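Local structure of acetyl-CoA acetyltransferase (Mycobacterium smegmatis, 4EGV) at residues F402-A407 with V417-T422; R297-M302 with L327-I332; V337-L342 with L367-G372; V23-F28 with G387-V392. The protein is a monomeric thiolase-like protein with the thiolase fold, and probably acts as an acyltransferase, although its particular reaction remains uncertain. All coordinates share one frame; numbering follows the deposited sequence.

Contact 1: F402-A407 with V417-T422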
loop_
_atom_site.group_PDB
_atom_site.type_symbol
_atom_site.label_atom_id
_atom_site.label_comp_id
_atom_site.label_asym_id
_atom_site.label_seq_id
_atom_site.Cartn_x
_atom_site.Cartn_y
_atom_site.Cartn_z
ATOM N N PHE A 402 9.397 8.739 -16.714
ATOM C CA PHE A 402 8.361 7.831 -16.224
ATOM C C PHE A 402 8.409 7.651 -14.734
ATOM O O PHE A 402 9.465 7.529 -14.201
ATOM C CB PHE A 402 8.508 6.456 -16.874
ATOM C CG PHE A 402 8.094 6.416 -18.303
ATOM C CD1 PHE A 402 6.857 5.911 -18.669
ATOM C CD2 PHE A 402 8.944 6.892 -19.296
ATOM C CE1 PHE A 402 6.473 5.871 -20.016
ATOM C CE2 PHE A 402 8.574 6.867 -20.632
ATOM C CZ PHE A 402 7.346 6.347 -20.997
ATOM N N ALA A 403 7.236 7.613 -14.081
ATOM C CA ALA A 403 7.076 7.406 -12.584
ATOM C C ALA A 403 6.167 6.225 -12.205
ATOM O O ALA A 403 5.043 6.123 -12.671
ATOM C CB ALA A 403 6.572 8.672 -11.912
ATOM N N LEU A 404 6.663 5.350 -11.346
ATOM C CA LEU A 404 5.903 4.189 -10.913
ATOM C C LEU A 404 5.286 4.395 -9.512
ATOM O O LEU A 404 5.962 4.832 -8.570
ATOM C CB LEU A 404 6.793 2.945 -10.967
ATOM C CG LEU A 404 6.163 1.578 -10.759
ATOM C CD1 LEU A 404 6.831 0.567 -11.611
ATOM C CD2 LEU A 404 6.228 1.141 -9.304
ATOM N N VAL A 405 4.003 4.088 -9.384
ATOM C CA VAL A 405 3.338 4.123 -8.102
ATOM C C VAL A 405 2.913 2.707 -7.754
ATOM O O VAL A 405 2.297 2.056 -8.551
ATOM C CB VAL A 405 2.109 5.107 -8.113
ATOM C CG1 VAL A 405 1.348 5.097 -6.822
ATOM C CG2 VAL A 405 2.561 6.510 -8.399
ATOM N N GLY A 406 3.225 2.230 -6.556
ATOM C CA GLY A 406 2.712 0.943 -6.099
ATOM C C GLY A 406 1.829 1.093 -4.884
ATOM O O GLY A 406 2.212 1.731 -3.928
ATOM N N ALA A 407 0.656 0.472 -4.919
ATOM C CA ALA A 407 -0.352 0.627 -3.858
ATOM C C ALA A 407 -0.730 -0.683 -3.206
ATOM O O ALA A 407 -1.265 -1.538 -3.850
ATOM C CB ALA A 407 -1.606 1.318 -4.420
ATOM N N VAL A 417 -0.530 -1.051 -9.480
ATOM C CA VAL A 417 0.585 -0.274 -9.965
ATOM C C VAL A 417 0.108 0.638 -11.075
ATOM O O VAL A 417 -0.695 0.265 -11.872
ATOM C CB VAL A 417 1.800 -1.182 -10.427
ATOM C CG1 VAL A 417 2.977 -0.325 -10.810
ATOM C CG2 VAL A 417 2.188 -2.163 -9.353
ATOM N N GLY A 418 0.582 1.866 -11.056
ATOM C CA GLY A 418 0.433 2.780 -12.151
ATOM C C GLY A 418 1.770 3.402 -12.530
ATOM O O GLY A 418 2.608 3.703 -11.688
ATOM N N ILE A 419 1.985 3.573 -13.827
ATOM C CA ILE A 419 3.152 4.246 -14.334
ATOM C C ILE A 419 2.644 5.418 -15.122
ATOM O O ILE A 419 1.792 5.269 -15.951
ATOM C CB ILE A 419 4.043 3.326 -15.203
ATOM C CG1 ILE A 419 4.482 2.098 -14.384
ATOM C CG2 ILE A 419 5.220 4.113 -15.739
ATOM C CD1 ILE A 419 5.418 1.149 -15.058
ATOM N N TYR A 420 3.192 6.587 -14.817
ATOM C CA TYR A 420 2.784 7.882 -15.365
ATOM C C TYR A 420 3.909 8.576 -16.164
ATOM O O TYR A 420 5.088 8.416 -15.846
ATOM C CB TYR A 420 2.338 8.769 -14.205
ATOM C CG TYR A 420 1.221 8.168 -13.406
ATOM C CD1 TYR A 420 -0.083 8.376 -13.780
ATOM C CD2 TYR A 420 1.458 7.388 -12.299
ATOM C CE1 TYR A 420 -1.124 7.807 -13.078
ATOM C CE2 TYR A 420 0.435 6.833 -11.606
ATOM C CZ TYR A 420 -0.860 7.042 -12.006
ATOM O OH TYR A 420 -1.924 6.521 -11.311
ATOM N N SER A 421 3.522 9.320 -17.200
ATOM C CA SER A 421 4.421 10.104 -18.069
ATOM C C SER A 421 3.665 11.121 -18.921
ATOM O O SER A 421 2.497 10.951 -19.233
ATOM C CB SER A 421 5.186 9.200 -19.018
ATOM O OG SER A 421 6.077 9.952 -19.783
ATOM N N THR A 422 4.350 12.177 -19.321
ATOM C CA THR A 422 3.795 13.153 -20.258
ATOM C C THR A 422 3.820 12.680 -21.714
ATOM O O THR A 422 3.095 13.209 -22.560
ATOM C CB THR A 422 4.544 14.480 -20.197
ATOM O OG1 THR A 422 5.951 14.234 -20.208
ATOM C CG2 THR A 422 4.152 15.265 -18.960
#
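Segments 402-407 and 417-422 run antiparallel as the two arms of a beta hairpin, their local axes 4.5 Å apart with 160° between the N-to-C directions. Ala403-Tyr420 and Val405-Gly418 are hydrogen-bonded pairs, each closed by two backbone bonds; Leu404-Ile419 and Gly406-Val417 are non-hydrogen-bonded pairs. Val405 N reaches Gly418 O at 2.7 Å, almost along the C=O axis, whereas the donors of the other three bonds approach in the carbonyl plane. On one face Leu404, with CG anti to its backbone N (chi1 -171°), spreads between two side chains of the partner strand. Leu404 CG meets Val417 CG1 at 3.7 Å; the Leu404 and Ile419 side chains cross obliquely, CD1 to CD1 at 3.8 Å. At the end of the hairpin the Phe402 ring receives Ser421 CB over one face, a CH-pi contact 3.8 Å from the ring centroid. Ile419 CG2 lies at the edge of the same ring, 3.8 Å from Phe402 CD1. Ser421 OG is held by Gln401 O and Glu423 N. On the face carrying Ala403 and Val405, the Val405 and Tyr420 side chains cross obliquely, Val405 CG2 touching Tyr420 CE2 at 3.9 Å, and the Tyr420 hydroxyl is hydrogen-bonded to Gln119. Both arms lie inside the sheet, with strand 337-342 bonded along 402-409 and strand 294-303 along 414-421. Helix 383-397 packs on Ala403, Val405 and Tyr420; helix 317-330 covers Val417 and Ile419 on the opposite face.

Contact 2: R297-M302 with L327-I332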
loop_
_atom_site.group_PDB
_atom_site.type_symbol
_atom_site.label_atom_id
_atom_site.label_comp_id
_atom_site.label_asym_id
_atom_site.label_seq_id
_atom_site.Cartn_x
_atom_site.Cartn_y
_atom_site.Cartn_z
ATOM N N ARG A 297 0.468 5.230 -18.383
ATOM C CA ARG A 297 1.076 4.393 -19.376
ATOM C C ARG A 297 1.063 2.924 -19.023
ATOM O O ARG A 297 0.756 2.110 -19.857
ATOM C CB ARG A 297 2.480 4.873 -19.723
ATOM C CG ARG A 297 2.489 6.174 -20.513
ATOM C CD ARG A 297 2.090 5.974 -21.990
ATOM N NE ARG A 297 2.998 5.097 -22.739
ATOM C CZ ARG A 297 4.118 5.493 -23.349
ATOM N NH1 ARG A 297 4.507 6.753 -23.333
ATOM N NH2 ARG A 297 4.871 4.617 -23.981
ATOM N N GLY A 298 1.356 2.590 -17.782
ATOM C CA GLY A 298 1.260 1.210 -17.357
ATOM C C GLY A 298 0.399 1.007 -16.150
ATOM O O GLY A 298 0.189 1.904 -15.355
ATOM N N HIS A 299 -0.104 -0.203 -16.020
ATOM C CA HIS A 299 -0.970 -0.522 -14.913
ATOM C C HIS A 299 -1.077 -2.013 -14.762
ATOM O O HIS A 299 -0.907 -2.710 -15.728
ATOM C CB HIS A 299 -2.343 0.089 -15.141
ATOM C CG HIS A 299 -2.752 0.134 -16.583
ATOM N ND1 HIS A 299 -3.494 -0.859 -17.183
ATOM C CD2 HIS A 299 -2.526 1.062 -17.541
ATOM C CE1 HIS A 299 -3.700 -0.543 -18.447
ATOM N NE2 HIS A 299 -3.111 0.610 -18.692
ATOM N N ALA A 300 -1.308 -2.481 -13.536
ATOM C CA ALA A 300 -1.723 -3.852 -13.248
ATOM C C ALA A 300 -2.352 -3.917 -11.856
ATOM O O ALA A 300 -2.058 -3.098 -11.014
ATOM C CB ALA A 300 -0.579 -4.821 -13.390
ATOM N N ASP A 301 -3.259 -4.864 -11.652
ATOM C CA ASP A 301 -3.865 -5.128 -10.356
ATOM C C ASP A 301 -3.739 -6.630 -10.007
ATOM O O ASP A 301 -4.261 -7.485 -10.708
ATOM C CB ASP A 301 -5.347 -4.676 -10.300
ATOM C CG ASP A 301 -5.586 -3.238 -10.836
ATOM O OD1 ASP A 301 -5.044 -2.247 -10.281
ATOM O OD2 ASP A 301 -6.358 -3.087 -11.809
HETATM N N MSE A 302 -3.051 -6.936 -8.918
HETATM C CA MSE A 302 -2.900 -8.308 -8.491
HETATM C C MSE A 302 -3.431 -8.576 -7.099
HETATM O O MSE A 302 -3.663 -7.665 -6.340
HETATM C CB MSE A 302 -1.445 -8.739 -8.610
HETATM C CG MSE A 302 -0.943 -8.847 -10.062
HETATM SE SE MSE A 302 -1.825 -10.210 -11.168
HETATM C CE MSE A 302 -1.446 -11.827 -10.111
ATOM N N LEU A 327 5.130 -2.579 -16.090
ATOM C CA LEU A 327 6.309 -2.228 -16.851
ATOM C C LEU A 327 6.158 -2.598 -18.323
ATOM O O LEU A 327 6.472 -1.813 -19.198
ATOM C CB LEU A 327 7.533 -2.910 -16.248
ATOM C CG LEU A 327 8.680 -2.165 -15.553
ATOM C CD1 LEU A 327 8.324 -0.757 -15.170
ATOM C CD2 LEU A 327 9.162 -2.909 -14.335
ATOM N N ARG A 328 5.669 -3.802 -18.583
ATOM C CA ARG A 328 5.407 -4.240 -19.943
ATOM C C ARG A 328 4.429 -3.312 -20.708
ATOM O O ARG A 328 4.808 -2.715 -21.710
ATOM C CB ARG A 328 4.945 -5.703 -19.964
ATOM C CG ARG A 328 5.000 -6.333 -21.339
ATOM C CD ARG A 328 4.246 -7.651 -21.386
ATOM N NE ARG A 328 2.820 -7.498 -21.122
ATOM C CZ ARG A 328 1.892 -7.238 -22.041
ATOM N NH1 ARG A 328 2.214 -7.111 -23.304
ATOM N NH2 ARG A 328 0.627 -7.115 -21.691
ATOM N N VAL A 329 3.244 -3.132 -20.172
ATOM C CA VAL A 329 2.283 -2.156 -20.630
ATOM C C VAL A 329 2.819 -0.774 -21.003
ATOM O O VAL A 329 2.339 -0.196 -21.922
ATOM C CB VAL A 329 1.105 -2.079 -19.632
ATOM C CG1 VAL A 329 0.051 -1.183 -20.091
ATOM C CG2 VAL A 329 0.529 -3.400 -19.460
ATOM N N ALA A 330 3.819 -0.249 -20.328
ATOM C CA ALA A 330 4.368 1.036 -20.706
ATOM C C ALA A 330 5.344 1.010 -21.847
ATOM O O ALA A 330 5.655 2.028 -22.389
ATOM C CB ALA A 330 5.005 1.649 -19.562
ATOM N N GLY A 331 5.855 -0.150 -22.175
ATOM C CA GLY A 331 6.957 -0.343 -23.065
ATOM C C GLY A 331 8.287 -0.039 -22.484
ATOM O O GLY A 331 9.170 0.338 -23.193
ATOM N N ILE A 332 8.435 -0.216 -21.190
ATOM C CA ILE A 332 9.675 0.119 -20.556
ATOM C C ILE A 332 10.208 -0.920 -19.625
ATOM O O ILE A 332 9.595 -1.884 -19.345
ATOM C CB ILE A 332 9.582 1.470 -19.870
ATOM C CG1 ILE A 332 8.718 1.420 -18.639
ATOM C CG2 ILE A 332 9.024 2.479 -20.791
ATOM C CD1 ILE A 332 8.841 2.589 -17.828
#
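His299 has its CG between the backbone N and the carbonyl carbon (chi1 34°), the crowded position, which brings the imidazole near Val329 although the residue's first bond leads away from the helix. Val329 holds CG1 anti to its backbone N (chi1 -176°), and the methyl lies over one ring face, offset toward the rim: a CH-pi contact 4.2 Å from the His299 centroid. Val329 CG1 also rests on the strand backbone, 3.4 Å from Arg297 O and 3.8 Å from Gly298 CA. Ring stacking with Trp427 and a hydrogen bond from ND1 to Asp430 further fix the imidazole. Strand 294-303, helix 317-330 and strand 337-342 form a beta-alpha-beta crossover between parallel strands, and here the C-terminal turn of the helix lies across the first of them. That turn closes in a Schellman motif at Gly331, while Arg297 and Gly298 form a classic beta bulge opposite Ile419. Arg297 sets CB against Ala330 CB at 4.1 Å, and its bends at chi2 and chi3 bring the guanidinium beside the C-terminal end of the helix. Arg297 NH2 stands 3.1 Å from Ala330 O, and Arg297 NH1 is hydrogen-bonded to Glu423 O.

Contact 3: V337-L342 with L367-G372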
loop_
_atom_site.group_PDB
_atom_site.type_symbol
_atom_site.label_atom_id
_atom_site.label_comp_id
_atom_site.label_asym_id
_atom_site.label_seq_id
_atom_site.Cartn_x
_atom_site.Cartn_y
_atom_site.Cartn_z
ATOM N N VAL A 337 12.616 3.951 -15.427
ATOM C CA VAL A 337 11.842 4.688 -14.424
ATOM C C VAL A 337 12.721 5.733 -13.720
ATOM O O VAL A 337 13.844 5.445 -13.307
ATOM C CB VAL A 337 11.257 3.727 -13.370
ATOM C CG1 VAL A 337 10.395 4.452 -12.400
ATOM C CG2 VAL A 337 10.440 2.674 -14.009
ATOM N N ALA A 338 12.188 6.942 -13.595
ATOM C CA ALA A 338 12.883 8.054 -12.988
ATOM C C ALA A 338 12.588 8.252 -11.488
ATOM O O ALA A 338 13.432 8.742 -10.748
ATOM C CB ALA A 338 12.585 9.309 -13.758
ATOM N N ALA A 339 11.388 7.865 -11.054
ATOM C CA ALA A 339 10.915 8.080 -9.675
ATOM C C ALA A 339 9.937 6.996 -9.257
ATOM O O ALA A 339 9.157 6.517 -10.072
ATOM C CB ALA A 339 10.283 9.468 -9.510
ATOM N N PHE A 340 10.003 6.619 -7.978
ATOM C CA PHE A 340 9.137 5.596 -7.376
ATOM C C PHE A 340 8.390 6.157 -6.177
ATOM O O PHE A 340 8.963 6.891 -5.406
ATOM C CB PHE A 340 9.963 4.396 -6.875
ATOM C CG PHE A 340 10.614 3.592 -7.960
ATOM C CD1 PHE A 340 9.957 2.512 -8.528
ATOM C CD2 PHE A 340 11.898 3.897 -8.396
ATOM C CE1 PHE A 340 10.548 1.772 -9.511
ATOM C CE2 PHE A 340 12.498 3.163 -9.396
ATOM C CZ PHE A 340 11.821 2.101 -9.953
ATOM N N ASP A 341 7.108 5.813 -6.057
ATOM C CA ASP A 341 6.385 5.845 -4.786
ATOM C C ASP A 341 5.846 4.461 -4.495
ATOM O O ASP A 341 4.879 4.018 -5.093
ATOM C CB ASP A 341 5.247 6.864 -4.731
ATOM C CG ASP A 341 4.754 7.109 -3.286
ATOM O OD1 ASP A 341 5.322 7.953 -2.592
ATOM O OD2 ASP A 341 3.793 6.462 -2.843
ATOM N N LEU A 342 6.523 3.785 -3.576
ATOM C CA LEU A 342 6.178 2.440 -3.140
ATOM C C LEU A 342 5.495 2.508 -1.789
ATOM O O LEU A 342 5.927 3.213 -0.887
ATOM C CB LEU A 342 7.431 1.536 -3.116
ATOM C CG LEU A 342 7.945 0.819 -4.374
ATOM C CD1 LEU A 342 7.402 1.296 -5.683
ATOM C CD2 LEU A 342 9.466 0.793 -4.401
ATOM N N LEU A 367 12.853 5.505 -3.151
ATOM C CA LEU A 367 11.659 4.634 -3.219
ATOM C C LEU A 367 10.337 5.310 -2.825
ATOM O O LEU A 367 9.299 4.689 -2.838
ATOM C CB LEU A 367 11.874 3.356 -2.405
ATOM C CG LEU A 367 13.184 2.634 -2.704
ATOM C CD1 LEU A 367 13.412 1.595 -1.652
ATOM C CD2 LEU A 367 13.127 2.010 -4.088
ATOM N N THR A 368 10.391 6.596 -2.511
ATOM C CA THR A 368 9.199 7.355 -2.136
ATOM C C THR A 368 9.187 8.775 -2.696
ATOM O O THR A 368 10.200 9.406 -2.891
ATOM C CB THR A 368 8.981 7.366 -0.592
ATOM O OG1 THR A 368 7.708 7.923 -0.303
ATOM C CG2 THR A 368 10.078 8.163 0.129
ATOM N N LEU A 369 8.010 9.251 -2.981
ATOM C CA LEU A 369 7.862 10.587 -3.439
ATOM C C LEU A 369 7.238 11.445 -2.353
ATOM O O LEU A 369 7.312 12.640 -2.381
ATOM C CB LEU A 369 6.943 10.576 -4.642
ATOM C CG LEU A 369 7.563 10.117 -5.933
ATOM C CD1 LEU A 369 6.469 9.963 -6.985
ATOM C CD2 LEU A 369 8.593 11.134 -6.348
ATOM N N THR A 370 6.615 10.788 -1.401
ATOM C CA THR A 370 5.793 11.420 -0.424
ATOM C C THR A 370 6.519 11.492 0.925
ATOM O O THR A 370 6.465 12.484 1.641
ATOM C CB THR A 370 4.494 10.613 -0.318
ATOM O OG1 THR A 370 3.665 10.902 -1.440
ATOM C CG2 THR A 370 3.762 10.984 0.876
ATOM N N GLY A 371 7.192 10.432 1.241
ATOM C CA GLY A 371 7.792 10.321 2.520
ATOM C C GLY A 371 7.346 9.062 3.176
ATOM O O GLY A 371 7.939 8.652 4.104
ATOM N N GLY A 372 6.268 8.466 2.696
ATOM C CA GLY A 372 5.794 7.205 3.212
ATOM C C GLY A 372 4.971 7.266 4.456
ATOM O O GLY A 372 4.803 8.304 5.002
#
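Polar contacts centre on the carboxylate of Asp341, whose CG lies anti to the backbone N (chi1 -166°) and so swings toward the loop that runs across the end of strand 337-342. Asp341 OD1 uses its anti lone pair to accept from Leu369 N at 3.0 Å in a nearly straight bond (165° at the hydrogen). A second, weak bond reaches Asp341 OD1 from Thr370 N at 3.3 Å. Thr368 OG1 shapes the loop from within, accepting from Thr370 N in an ST turn and from Gly371 N at 3.0 Å, completing an ST motif. One backbone bond ties the segments directly, Leu342 N to Leu367 O at 3.0 Å, nearly along the C=O axis. Apolar contacts lie to either side of these bonds. The Leu342 and Leu367 side chains cross obliquely, CD2 to CD2 at 3.9 Å, and Leu369 CD2 meets Ala339 CB at 4.0 Å. Leu369 CG also lies 3.6 Å from Phe340 O. Phe224 and Leu220 of helix 210-230 pack on Leu367, so the loop lies between that helix and the edge strand 337-342; helix 373-376 begins just after. With OD1 accepting one good and one weak backbone N-H bond and OD2 hydrogen-bonded to Tyr383 OH, the buried carboxylate is well supplied with partners, consistent with Asp341 being ionised and with its charge helping to hold the loop's course.

Contact 4: V23-F28 with G387-V392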
loop_
_atom_site.group_PDB
_atom_site.type_symbol
_atom_site.label_atom_id
_atom_site.label_comp_id
_atom_site.label_asym_id
_atom_site.label_seq_id
_atom_site.Cartn_x
_atom_site.Cartn_y
_atom_site.Cartn_z
ATOM N N VAL A 23 -5.502 15.305 -15.462
ATOM C CA VAL A 23 -5.387 16.747 -15.722
ATOM C C VAL A 23 -5.233 17.651 -14.510
ATOM O O VAL A 23 -4.628 18.715 -14.626
ATOM C CB VAL A 23 -6.430 17.315 -16.679
ATOM C CG1 VAL A 23 -6.346 16.584 -17.971
ATOM C CG2 VAL A 23 -7.811 17.265 -16.081
ATOM N N GLY A 24 -5.742 17.210 -13.356
ATOM C CA GLY A 24 -5.669 17.997 -12.152
ATOM C C GLY A 24 -5.459 17.127 -10.949
ATOM O O GLY A 24 -6.098 16.092 -10.813
ATOM N N VAL A 25 -4.556 17.543 -10.071
ATOM C CA VAL A 25 -4.303 16.803 -8.833
ATOM C C VAL A 25 -4.438 17.757 -7.636
ATOM O O VAL A 25 -4.158 18.960 -7.728
ATOM C CB VAL A 25 -2.918 16.031 -8.857
ATOM C CG1 VAL A 25 -2.912 14.982 -9.919
ATOM C CG2 VAL A 25 -1.745 16.932 -9.031
ATOM N N GLY A 26 -4.884 17.248 -6.507
ATOM C CA GLY A 26 -5.048 18.137 -5.388
ATOM C C GLY A 26 -4.683 17.520 -4.100
ATOM O O GLY A 26 -5.056 16.423 -3.841
ATOM N N GLN A 27 -3.950 18.256 -3.286
ATOM C CA GLN A 27 -3.673 17.819 -1.912
ATOM C C GLN A 27 -4.075 18.857 -0.876
ATOM O O GLN A 27 -4.066 20.007 -1.156
ATOM C CB GLN A 27 -2.203 17.473 -1.782
ATOM C CG GLN A 27 -1.890 16.144 -2.327
ATOM C CD GLN A 27 -0.439 15.879 -2.331
ATOM O OE1 GLN A 27 0.293 16.356 -3.212
ATOM N NE2 GLN A 27 0.017 15.097 -1.354
ATOM N N PHE A 28 -4.437 18.438 0.313
ATOM C CA PHE A 28 -4.743 19.356 1.378
ATOM C C PHE A 28 -4.454 18.761 2.734
ATOM O O PHE A 28 -4.800 17.604 2.976
ATOM C CB PHE A 28 -6.202 19.744 1.325
ATOM C CG PHE A 28 -6.599 20.753 2.355
ATOM C CD1 PHE A 28 -6.241 22.076 2.201
ATOM C CD2 PHE A 28 -7.349 20.376 3.473
ATOM C CE1 PHE A 28 -6.624 23.037 3.131
ATOM C CE2 PHE A 28 -7.733 21.309 4.415
ATOM C CZ PHE A 28 -7.383 22.647 4.253
ATOM N N GLY A 387 0.648 9.871 -3.349
ATOM C CA GLY A 387 1.629 9.300 -4.243
ATOM C C GLY A 387 1.401 9.630 -5.703
ATOM O O GLY A 387 2.294 10.143 -6.369
ATOM N N ILE A 388 0.196 9.340 -6.178
ATOM C CA ILE A 388 -0.229 9.692 -7.515
ATOM C C ILE A 388 -0.132 11.191 -7.788
ATOM O O ILE A 388 0.336 11.609 -8.854
ATOM C CB ILE A 388 -1.637 9.149 -7.835
ATOM C CG1 ILE A 388 -1.640 7.631 -7.692
ATOM C CG2 ILE A 388 -2.087 9.550 -9.214
ATOM C CD1 ILE A 388 -3.003 6.940 -7.787
ATOM N N ALA A 389 -0.583 12.003 -6.847
ATOM C CA ALA A 389 -0.489 13.435 -7.019
ATOM C C ALA A 389 0.978 13.876 -7.151
ATOM O O ALA A 389 1.294 14.609 -8.052
ATOM C CB ALA A 389 -1.227 14.186 -5.935
ATOM N N GLU A 390 1.859 13.384 -6.294
ATOM C CA GLU A 390 3.272 13.730 -6.358
ATOM C C GLU A 390 3.950 13.243 -7.646
ATOM O O GLU A 390 4.763 13.972 -8.220
ATOM C CB GLU A 390 4.068 13.227 -5.143
ATOM C CG GLU A 390 3.896 13.970 -3.851
ATOM C CD GLU A 390 3.932 15.502 -3.943
ATOM O OE1 GLU A 390 4.445 16.078 -4.941
ATOM O OE2 GLU A 390 3.430 16.137 -2.975
ATOM N N ALA A 391 3.621 12.013 -8.056
ATOM C CA ALA A 391 4.015 11.446 -9.352
ATOM C C ALA A 391 3.642 12.310 -10.506
ATOM O O ALA A 391 4.470 12.575 -11.337
ATOM C CB ALA A 391 3.434 10.081 -9.557
ATOM N N VAL A 392 2.388 12.735 -10.555
ATOM C CA VAL A 392 1.874 13.599 -11.624
ATOM C C VAL A 392 2.558 14.965 -11.697
ATOM O O VAL A 392 2.844 15.404 -12.758
ATOM C CB VAL A 392 0.321 13.770 -11.530
ATOM C CG1 VAL A 392 -0.130 15.016 -12.195
ATOM C CG2 VAL A 392 -0.408 12.582 -12.113
#
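Val23 and Gly24 open the segment as a classic beta bulge, both facing Leu276 of the neighbouring strand 271-279. Val25 follows, its N held by Asp56 OD2 and its side chain directed at helix 383-397, which crosses the strand at 127° with the local axes 8.1 Å apart. Val25 CB sits on Ala389 CB at 3.8 Å, where the small methyl lets the two backbones draw close: the CA atoms of Val25 and Ala389 are 5.4 Å apart. Val25 CG1, anti to its carbonyl carbon, reaches one turn along the helix and touches Val392 CG1 at 3.6 Å, the side chains crossing obliquely. Val25 CG2 takes the crowded position between the backbone N and the carbonyl carbon and leans over Ala389 O at 3.9 Å. Helix 383-397 packs between strands 20-29 and 271-279 on one side and strand 402-409, at Val405, on the other, as a central helix does in the five-layered alpha-beta-alpha-beta-alpha thiolase fold. Gly26 continues the pairing with strand 271-279 through Ala274. Gln27 again points at the helix, its chain extended beyond CG, which passes 4.2 Å from Ala389 CB. The amide end lies beside the Glu390 carboxylate, the two planes turned 66° apart. Glu390 starts out away from the strand, but a bend at chi2 (-45°) brings its OE2 round to Gln27, while Leu369 packs against it and Tyr233 touches Gln27.

In the fold
Contacts 1, 2 and 3 occupy four successive strands of one sheet, 294-303, 414-421, 402-409 and 337-342, the last at its edge. Contact 2 meets contact 1 through probable hydrogen bonds, Ile419 N to Gly298 O at 2.9 Å and Val417 N to Ala300 O at 3.0 Å; Gly406 N to Asp341 O at 2.8 Å joins contacts 1 and 3. Helix 383-397 of contact 4 lies against the other face of the hairpin from helix 317-330 of contact 2; the two contact centres are about 20 Å apart. Contacts 3 and 4 touch where Leu369 CD1 packs on Ala391 N at 3.7 Å. In sequence, contacts 2 and 3 nest inside the long loop closed by contact 4.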